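Local coordinates for protein peptide ABC transporter permease (Staphylococcus hominis, PDB 6EXS) that binds a thioalcohol-conjugated peptide, a malodour precursor, and probably carries it and other peptides across the cell membrane as a POT-family transporter of the major facilitator superfamily, at residues I6-L18 / L139-I153. Numbering follows the deposited sequence.
Sequences IPQKGFFGHPRGL and LYPENDTRIDAGFVI. With OLC ((2R)-2,3-dihydroxypropyl (9Z)-octadec-9-enoate), chain L.
Arg146 lays its guanidinium edge against the backbone of 6-18: NH1 donates to Gln8 O at 2.8 Å, nearly straight (164°), and also to Gly13 O at 2.8 Å, bridging the two carbonyls within its own plane. Arg146 NE and NH2 grip the Asp144 carboxylate side-on in a salt bridge, also in that plane (Arg146 NH2 to Asp144 OD2 2.9 Å); Asp144 OD1 further accepts from Arg146 N, a capping bond. Gln8, its chain bent at chi2 (-58°), turns its amide to give NE2 to Leu139 O at 3.1 Å. Deeper in, His14 ND1 and Tyr140 OH share a hydrogen bond of 2.7 Å; the rings meet rim to rim, planes 77° apart. The Tyr140 ring is sandwiched, Pro15 CG over one face, offset toward the rim, and Ile147 CA over the centre of the other. In van der Waals contact, Leu139 CD1 lies 3.6 Å from Leu18 N and Ile153 CD1 3.5 Å from His14 NE2; apolar Ile153 CG2 rests against both Phe11 CE2 and Leu18 CD2. A monoolein packs on Phe11, Phe12 and Ile153. The contact thus fastens the small hairpin of strands 10-11 and 14-15, which runs into helix 16-44, onto the connection leading into helix 147-174 and its first turns, with helices 110-137 and 178-204 alongside.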
# COMPACT_ATOMS: atom_id res chain seq x y z
N ILE A 6 10.86 -26.47 -12.49
CA ILE A 6 9.54 -25.81 -12.59
C ILE A 6 8.91 -25.83 -14.00
O ILE A 6 9.61 -25.56 -14.98
CB ILE A 6 9.58 -24.35 -12.02
CG1 ILE A 6 10.55 -23.42 -12.80
CG2 ILE A 6 9.90 -24.37 -10.55
CD1 ILE A 6 10.48 -21.97 -12.43
N PRO A 7 7.57 -26.05 -14.09
CA PRO A 7 6.90 -25.99 -15.40
C PRO A 7 6.96 -24.57 -15.96
O PRO A 7 6.80 -23.61 -15.21
CB PRO A 7 5.46 -26.45 -15.10
CG PRO A 7 5.28 -26.23 -13.66
CD PRO A 7 6.61 -26.38 -13.01
N GLN A 8 7.27 -24.44 -17.26
CA GLN A 8 7.45 -23.14 -17.93
C GLN A 8 6.18 -22.61 -18.60
O GLN A 8 6.19 -21.48 -19.10
CB GLN A 8 8.64 -23.18 -18.89
CG GLN A 8 9.99 -22.95 -18.19
CD GLN A 8 10.07 -21.64 -17.43
OE1 GLN A 8 9.88 -20.55 -17.98
NE2 GLN A 8 10.32 -21.73 -16.13
N LYS A 9 5.10 -23.40 -18.60
CA LYS A 9 3.79 -23.03 -19.12
C LYS A 9 2.72 -23.52 -18.11
O LYS A 9 3.09 -24.00 -17.02
CB LYS A 9 3.57 -23.62 -20.54
CG LYS A 9 4.45 -23.01 -21.64
CD LYS A 9 3.95 -21.65 -22.16
CE LYS A 9 4.73 -21.19 -23.37
NZ LYS A 9 4.04 -20.08 -24.09
N GLY A 10 1.44 -23.39 -18.42
CA GLY A 10 0.40 -23.88 -17.53
C GLY A 10 -0.62 -22.88 -17.01
O GLY A 10 -1.68 -23.31 -16.53
N PHE A 11 -0.32 -21.57 -17.08
CA PHE A 11 -1.24 -20.51 -16.66
C PHE A 11 -1.20 -19.36 -17.66
O PHE A 11 -0.37 -18.46 -17.53
CB PHE A 11 -0.96 -20.03 -15.23
CG PHE A 11 -2.03 -19.13 -14.66
CD1 PHE A 11 -3.29 -19.64 -14.32
CD2 PHE A 11 -1.78 -17.79 -14.42
CE1 PHE A 11 -4.27 -18.81 -13.78
CE2 PHE A 11 -2.77 -16.95 -13.86
CZ PHE A 11 -4.00 -17.47 -13.55
N PHE A 12 -2.08 -19.42 -18.68
CA PHE A 12 -2.22 -18.44 -19.77
C PHE A 12 -0.88 -18.13 -20.50
O PHE A 12 -0.57 -16.96 -20.74
CB PHE A 12 -2.89 -17.14 -19.28
CG PHE A 12 -4.30 -17.31 -18.77
CD1 PHE A 12 -5.38 -17.28 -19.65
CD2 PHE A 12 -4.55 -17.48 -17.42
CE1 PHE A 12 -6.68 -17.44 -19.18
CE2 PHE A 12 -5.85 -17.64 -16.95
CZ PHE A 12 -6.91 -17.61 -17.83
N GLY A 13 -0.12 -19.19 -20.81
CA GLY A 13 1.17 -19.09 -21.47
C GLY A 13 2.34 -18.72 -20.57
O GLY A 13 3.43 -18.43 -21.06
N HIS A 14 2.12 -18.71 -19.23
CA HIS A 14 3.11 -18.38 -18.19
C HIS A 14 3.39 -19.60 -17.28
O HIS A 14 2.55 -20.50 -17.25
CB HIS A 14 2.62 -17.18 -17.35
CG HIS A 14 2.57 -15.90 -18.13
ND1 HIS A 14 3.64 -15.04 -18.15
CD2 HIS A 14 1.62 -15.45 -18.98
CE1 HIS A 14 3.29 -14.06 -18.97
NE2 HIS A 14 2.09 -14.27 -19.51
N PRO A 15 4.54 -19.67 -16.54
CA PRO A 15 4.78 -20.83 -15.65
C PRO A 15 3.59 -21.13 -14.73
O PRO A 15 3.00 -20.19 -14.21
CB PRO A 15 6.00 -20.39 -14.84
CG PRO A 15 6.74 -19.48 -15.77
CD PRO A 15 5.66 -18.71 -16.47
N ARG A 16 3.23 -22.43 -14.55
CA ARG A 16 2.07 -22.87 -13.74
C ARG A 16 2.04 -22.29 -12.32
O ARG A 16 0.96 -22.08 -11.76
CB ARG A 16 1.94 -24.40 -13.69
CG ARG A 16 0.50 -24.87 -13.69
CD ARG A 16 0.35 -26.38 -13.63
NE ARG A 16 1.06 -27.03 -14.73
CZ ARG A 16 0.54 -27.24 -15.94
NH1 ARG A 16 -0.70 -26.87 -16.21
NH2 ARG A 16 1.27 -27.82 -16.89
N GLY A 17 3.23 -22.00 -11.80
CA GLY A 17 3.44 -21.37 -10.50
C GLY A 17 2.84 -19.98 -10.40
O GLY A 17 2.52 -19.54 -9.29
N LEU A 18 2.66 -19.27 -11.55
CA LEU A 18 2.00 -17.95 -11.57
C LEU A 18 0.52 -18.14 -11.19
O LEU A 18 -0.03 -17.31 -10.46
CB LEU A 18 2.14 -17.21 -12.92
CG LEU A 18 1.50 -15.80 -12.99
CD1 LEU A 18 2.24 -14.79 -12.12
CD2 LEU A 18 1.41 -15.28 -14.39
N LEU A 139 10.49 -17.24 -11.45
CA LEU A 139 9.83 -18.32 -12.19
C LEU A 139 10.23 -18.24 -13.67
O LEU A 139 10.04 -19.22 -14.39
CB LEU A 139 8.29 -18.19 -12.11
CG LEU A 139 7.56 -18.38 -10.79
CD1 LEU A 139 6.08 -18.24 -11.00
CD2 LEU A 139 7.86 -19.74 -10.18
N TYR A 140 10.73 -17.06 -14.11
CA TYR A 140 11.15 -16.79 -15.49
C TYR A 140 12.67 -16.85 -15.68
O TYR A 140 13.39 -16.17 -14.94
CB TYR A 140 10.65 -15.40 -15.96
CG TYR A 140 9.14 -15.25 -15.93
CD1 TYR A 140 8.49 -14.83 -14.78
CD2 TYR A 140 8.37 -15.54 -17.06
CE1 TYR A 140 7.10 -14.74 -14.73
CE2 TYR A 140 6.99 -15.42 -17.03
CZ TYR A 140 6.35 -15.03 -15.86
OH TYR A 140 4.99 -14.90 -15.81
N PRO A 141 13.18 -17.57 -16.70
CA PRO A 141 14.64 -17.58 -16.95
C PRO A 141 15.20 -16.18 -17.25
O PRO A 141 14.43 -15.26 -17.51
CB PRO A 141 14.78 -18.52 -18.16
CG PRO A 141 13.54 -19.34 -18.16
CD PRO A 141 12.47 -18.43 -17.67
N GLU A 142 16.54 -16.02 -17.17
CA GLU A 142 17.26 -14.75 -17.34
C GLU A 142 16.77 -13.88 -18.54
O GLU A 142 16.36 -12.74 -18.31
CB GLU A 142 18.80 -14.94 -17.39
CG GLU A 142 19.31 -16.04 -18.30
CD GLU A 142 20.81 -16.09 -18.59
OE1 GLU A 142 21.20 -16.63 -19.65
OE2 GLU A 142 21.60 -15.60 -17.75
N ASN A 143 16.78 -14.42 -19.77
CA ASN A 143 16.41 -13.64 -20.96
C ASN A 143 14.92 -13.70 -21.36
O ASN A 143 14.57 -13.21 -22.44
CB ASN A 143 17.31 -14.04 -22.15
CG ASN A 143 18.75 -13.60 -22.01
OD1 ASN A 143 19.63 -14.39 -21.66
ND2 ASN A 143 19.03 -12.33 -22.28
N ASP A 144 14.04 -14.25 -20.49
CA ASP A 144 12.60 -14.39 -20.76
C ASP A 144 11.85 -13.05 -20.82
O ASP A 144 11.82 -12.31 -19.83
CB ASP A 144 11.93 -15.38 -19.79
CG ASP A 144 10.71 -16.10 -20.35
OD1 ASP A 144 9.90 -15.46 -21.03
OD2 ASP A 144 10.54 -17.30 -20.05
N THR A 145 11.25 -12.76 -21.99
CA THR A 145 10.49 -11.55 -22.33
C THR A 145 9.11 -11.51 -21.69
O THR A 145 8.54 -10.42 -21.55
CB THR A 145 10.33 -11.43 -23.86
OG1 THR A 145 9.75 -12.63 -24.38
CG2 THR A 145 11.65 -11.12 -24.57
N ARG A 146 8.55 -12.68 -21.33
CA ARG A 146 7.21 -12.81 -20.72
C ARG A 146 7.07 -12.19 -19.32
O ARG A 146 5.94 -11.91 -18.91
CB ARG A 146 6.79 -14.30 -20.62
CG ARG A 146 6.75 -15.08 -21.93
CD ARG A 146 6.38 -16.52 -21.64
NE ARG A 146 7.39 -17.21 -20.86
CZ ARG A 146 7.23 -18.42 -20.32
NH1 ARG A 146 6.08 -19.06 -20.45
NH2 ARG A 146 8.23 -18.99 -19.65
N ILE A 147 8.20 -12.02 -18.58
CA ILE A 147 8.27 -11.54 -17.19
C ILE A 147 7.36 -10.31 -16.92
O ILE A 147 6.61 -10.35 -15.95
CB ILE A 147 9.73 -11.33 -16.68
CG1 ILE A 147 9.76 -11.09 -15.15
CG2 ILE A 147 10.51 -10.25 -17.45
CD1 ILE A 147 11.06 -11.51 -14.46
N ASP A 148 7.38 -9.28 -17.78
CA ASP A 148 6.56 -8.07 -17.63
C ASP A 148 5.06 -8.32 -17.70
O ASP A 148 4.30 -7.73 -16.93
CB ASP A 148 6.98 -6.99 -18.64
CG ASP A 148 8.42 -6.55 -18.48
OD1 ASP A 148 8.94 -6.59 -17.33
OD2 ASP A 148 9.04 -6.17 -19.49
N ALA A 149 4.63 -9.23 -18.60
CA ALA A 149 3.24 -9.63 -18.78
C ALA A 149 2.80 -10.49 -17.60
O ALA A 149 1.64 -10.43 -17.22
CB ALA A 149 3.07 -10.40 -20.09
N GLY A 150 3.74 -11.26 -17.04
CA GLY A 150 3.51 -12.11 -15.88
C GLY A 150 3.15 -11.32 -14.64
O GLY A 150 2.27 -11.73 -13.88
N PHE A 151 3.82 -10.18 -14.42
CA PHE A 151 3.54 -9.28 -13.30
C PHE A 151 2.23 -8.54 -13.53
O PHE A 151 1.44 -8.43 -12.60
CB PHE A 151 4.71 -8.32 -13.05
CG PHE A 151 5.84 -8.93 -12.24
CD1 PHE A 151 5.73 -9.06 -10.86
CD2 PHE A 151 7.03 -9.30 -12.85
CE1 PHE A 151 6.79 -9.60 -10.11
CE2 PHE A 151 8.08 -9.82 -12.10
CZ PHE A 151 7.96 -9.97 -10.73
N VAL A 152 1.94 -8.10 -14.77
CA VAL A 152 0.66 -7.45 -15.10
C VAL A 152 -0.49 -8.39 -14.67
O VAL A 152 -1.42 -7.93 -13.99
CB VAL A 152 0.58 -7.05 -16.59
CG1 VAL A 152 -0.86 -6.74 -17.02
CG2 VAL A 152 1.50 -5.86 -16.89
N ILE A 153 -0.39 -9.71 -14.99
CA ILE A 153 -1.37 -10.74 -14.58
C ILE A 153 -1.36 -10.85 -13.04
O ILE A 153 -2.42 -10.79 -12.43
CB ILE A 153 -1.11 -12.10 -15.28
CG1 ILE A 153 -1.35 -11.99 -16.80
CG2 ILE A 153 -1.94 -13.26 -14.66
CD1 ILE A 153 -0.58 -12.99 -17.63
C24 OLC L . -4.63 -13.70 -19.47
C5 OLC L . -10.28 -15.18 -13.50
C4 OLC L . -9.11 -15.10 -14.45
C3 OLC L . -7.76 -15.02 -13.75
C2 OLC L . -6.56 -15.07 -14.69
C21 OLC L . -6.29 -12.98 -17.73
C1 OLC L . -6.35 -13.82 -15.49
C22 OLC L . -4.90 -12.80 -18.29
O19 OLC L . -6.30 -12.71 -15.02
O25 OLC L . -3.39 -13.37 -20.09
O23 OLC L . -4.74 -11.43 -18.67
O20 OLC L . -6.22 -14.09 -16.79